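Local structure of methylocystis parvus OBBP MbnE (Methylocystis parvus OBBP, 5ICQ) at residues A[497-502]-A[511-516]. The protein probably binds the copper-chelating peptide methanobactin in the periplasm, as a solute-binding protein that would hand it on for uptake. Numbering follows the deposited sequence.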
ATOM      1  N   GLY A 497      -8.826  -7.393   9.696  1.00 10.73           N
ATOM      2  CA  GLY A 497      -8.876  -6.442   8.611  1.00  9.84           C
ATOM      3  C   GLY A 497      -7.515  -5.822   8.376  1.00 12.72           C
ATOM      4  O   GLY A 497      -6.634  -5.862   9.233  1.00  9.87           O
ATOM      5  N   GLN A 498      -7.361  -5.227   7.195  1.00  8.29           N
ATOM      6  CA  GLN A 498      -6.101  -4.622   6.785  1.00 12.76           C
ATOM      7  C   GLN A 498      -6.298  -3.146   6.455  1.00 10.44           C
ATOM      8  O   GLN A 498      -7.252  -2.781   5.757  1.00 10.34           O
ATOM      9  CB  GLN A 498      -5.533  -5.380   5.585  1.00 23.46           C
ATOM     10  CG  GLN A 498      -4.247  -4.828   5.046  1.00 40.09           C
ATOM     11  CD  GLN A 498      -3.549  -5.797   4.109  1.00 44.24           C
ATOM     12  OE1 GLN A 498      -3.949  -5.960   2.956  1.00 42.67           O
ATOM     13  NE2 GLN A 498      -2.497  -6.448   4.606  1.00 42.56           N
ATOM     14  N   TYR A 499      -5.389  -2.300   6.962  1.00  7.10           N
ATOM     15  CA  TYR A 499      -5.361  -0.850   6.703  1.00  5.37           C
ATOM     16  C   TYR A 499      -3.912  -0.510   6.346  1.00  9.28           C
ATOM     17  O   TYR A 499      -3.163  -0.043   7.200  1.00  9.64           O
ATOM     18  CB  TYR A 499      -5.840  -0.052   7.924  1.00 10.17           C
ATOM     19  CG  TYR A 499      -7.245  -0.410   8.344  1.00 11.03           C
ATOM     20  CD1 TYR A 499      -7.485  -1.483   9.197  1.00 10.31           C
ATOM     21  CD2 TYR A 499      -8.331   0.300   7.853  1.00  8.98           C
ATOM     22  CE1 TYR A 499      -8.781  -1.829   9.568  1.00 10.42           C
ATOM     23  CE2 TYR A 499      -9.633  -0.030   8.230  1.00  9.47           C
ATOM     24  CZ  TYR A 499      -9.844  -1.091   9.092  1.00 10.45           C
ATOM     25  OH  TYR A 499     -11.129  -1.439   9.461  1.00 11.91           O
ATOM     26  N   VAL A 500      -3.516  -0.782   5.100  1.00  8.64           N
ATOM     27  CA  VAL A 500      -2.101  -0.691   4.731  1.00 11.88           C
ATOM     28  C   VAL A 500      -1.621   0.751   4.837  1.00 11.58           C
ATOM     29  O   VAL A 500      -2.214   1.659   4.244  1.00 12.87           O
ATOM     30  CB  VAL A 500      -1.880  -1.233   3.308  1.00 16.07           C
ATOM     31  CG1 VAL A 500      -0.456  -0.904   2.830  1.00 17.12           C
ATOM     32  CG2 VAL A 500      -2.128  -2.738   3.245  1.00 16.87           C
ATOM     33  N   ALA A 501      -0.537   0.965   5.590  1.00 10.73           N
ATOM     34  CA  ALA A 501       0.025   2.304   5.744  1.00 10.12           C
ATOM     35  C   ALA A 501       0.719   2.755   4.466  1.00 16.32           C
ATOM     36  O   ALA A 501       1.327   1.963   3.747  1.00 14.16           O
ATOM     37  CB  ALA A 501       1.041   2.355   6.890  1.00  7.68           C
ATOM     38  N   SER A 502       0.647   4.049   4.203  1.00 17.38           N
ATOM     39  CA  SER A 502       1.347   4.644   3.080  1.00 23.37           C
ATOM     40  C   SER A 502       2.164   5.815   3.601  1.00 17.02           C
ATOM     41  O   SER A 502       1.852   6.383   4.649  1.00 13.16           O
ATOM     42  CB  SER A 502       0.353   5.084   1.994  1.00 30.32           C
ATOM     43  OG  SER A 502       0.565   6.412   1.578  1.00 31.00           O
ATOM     44  N   MET A 511     -12.207   6.403   2.613  1.00 10.61           N
ATOM     45  CA  MET A 511     -12.899   5.142   2.376  1.00 14.24           C
ATOM     46  C   MET A 511     -12.806   4.241   3.598  1.00 13.58           C
ATOM     47  O   MET A 511     -13.767   3.547   3.939  1.00 15.03           O
ATOM     48  CB  MET A 511     -12.318   4.433   1.149  1.00 14.67           C
ATOM     49  CG  MET A 511     -12.057   5.374  -0.021  1.00 26.39           C
ATOM     50  SD  MET A 511     -11.463   4.517  -1.494  1.00 37.44           S
ATOM     51  CE  MET A 511      -9.943   3.772  -0.939  1.00 31.32           C
ATOM     52  N   ARG A 512     -11.658   4.254   4.277  1.00  8.96           N
ATOM     53  CA  ARG A 512     -11.419   3.342   5.396  1.00  6.68           C
ATOM     54  C   ARG A 512     -12.029   3.814   6.713  1.00 10.20           C
ATOM     55  O   ARG A 512     -12.304   2.981   7.585  1.00  8.61           O
ATOM     56  CB  ARG A 512      -9.922   3.173   5.629  1.00  9.07           C
ATOM     57  CG  ARG A 512      -9.128   2.651   4.450  1.00 11.32           C
ATOM     58  CD  ARG A 512      -7.652   2.850   4.726  1.00 11.45           C
ATOM     59  NE  ARG A 512      -6.807   2.327   3.652  1.00 14.29           N
ATOM     60  CZ  ARG A 512      -5.484   2.208   3.737  1.00 19.89           C
ATOM     61  NH1 ARG A 512      -4.850   2.564   4.848  1.00 15.25           N
ATOM     62  NH2 ARG A 512      -4.790   1.719   2.715  1.00 21.06           N
ATOM     63  N   TRP A 513     -12.172   5.129   6.918  1.00  7.61           N
ATOM     64  CA  TRP A 513     -12.462   5.628   8.265  1.00  8.17           C
ATOM     65  C   TRP A 513     -13.526   6.717   8.356  1.00  9.08           C
ATOM     66  O   TRP A 513     -13.874   7.084   9.479  1.00 10.66           O
ATOM     67  CB  TRP A 513     -11.168   6.153   8.929  1.00 10.14           C
ATOM     68  CG  TRP A 513     -10.181   5.049   9.201  1.00  8.64           C
ATOM     69  CD1 TRP A 513      -9.005   4.801   8.542  1.00  6.63           C
ATOM     70  CD2 TRP A 513     -10.314   4.016  10.194  1.00  8.86           C
ATOM     71  NE1 TRP A 513      -8.402   3.672   9.068  1.00  9.72           N
ATOM     72  CE2 TRP A 513      -9.183   3.180  10.086  1.00  9.07           C
ATOM     73  CE3 TRP A 513     -11.278   3.726  11.167  1.00  7.73           C
ATOM     74  CZ2 TRP A 513      -8.993   2.067  10.917  1.00 13.86           C
ATOM     75  CZ3 TRP A 513     -11.087   2.623  11.997  1.00 10.94           C
ATOM     76  CH2 TRP A 513      -9.958   1.801  11.857  1.00 12.61           C
ATOM     77  N   SER A 514     -14.054   7.247   7.252  1.00 15.51           N
ATOM     78  CA  SER A 514     -14.983   8.370   7.351  1.00 12.64           C
ATOM     79  C   SER A 514     -16.367   7.904   7.789  1.00 11.93           C
ATOM     80  O   SER A 514     -16.785   6.773   7.517  1.00  9.68           O
ATOM     81  CB  SER A 514     -15.098   9.117   6.019  1.00 11.16           C
ATOM     82  OG  SER A 514     -15.843   8.346   5.096  1.00 19.37           O
ATOM     83  N   SER A 515     -17.080   8.805   8.477  1.00  8.29           N
ATOM     84  CA  SER A 515     -18.467   8.532   8.857  1.00  8.78           C
ATOM     85  C   SER A 515     -19.311   8.190   7.636  1.00 10.19           C
ATOM     86  O   SER A 515     -20.228   7.362   7.714  1.00 11.87           O
ATOM     87  CB  SER A 515     -19.066   9.754   9.556  1.00 11.84           C
ATOM     88  OG  SER A 515     -18.368  10.066  10.746  1.00 25.34           O
ATOM     89  N   ALA A 516     -19.028   8.844   6.506  1.00  8.38           N
ATOM     90  CA  ALA A 516     -19.824   8.649   5.293  1.00 10.48           C
ATOM     91  C   ALA A 516     -19.780   7.205   4.797  1.00 11.73           C
ATOM     92  O   ALA A 516     -20.748   6.732   4.189  1.00 12.62           O
ATOM     93  CB  ALA A 516     -19.339   9.594   4.193  1.00 18.25           C
TER
HETATM   94  O   HOH W   1     -12.768   0.779  10.024  1.00 10.65           O
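With chi1 at -58°, R512 sets CG anti to its carbonyl carbon, and the chain then runs extended from CG to NE, carrying the guanidinium across to the backbone of V500; Y499 has the same first torsion (chi1 -59°), which puts its ring against W513. The guanidinium grips one atom end-on: NH1 reaches V500 O at 2.9 Å and NH2 reaches the same V500 O at 3.0 Å. The oxygen lies close to the guanidinium plane; NH2 meets it on a lone pair, while NH1 comes from above the carbonyl plane. Y499 CA sits over one face of the guanidinium. The Y499 ring takes R512 CB at its edge and W513 over one face, an offset stack with centroids 4.6 Å apart and planes inclined by 26°, closest at Y499 CE2 to W513 CZ2 (3.5 Å). In this family 5 solute-binding protein, the contact joins the loop leaving strand 494-498 of a mixed sheet to helix 508-513, which follows it in the chain. An alanine in place of R512 would probably leave V500 O without these two donors and uncover the backbone at Y499 CA. A water bonds Y499 OH at 2.8 Å and weakly bridges to R512 O. Helix 547-563 packs against W513 through Y557 and L561, and the F366 ring meets the indole nearly perpendicularly.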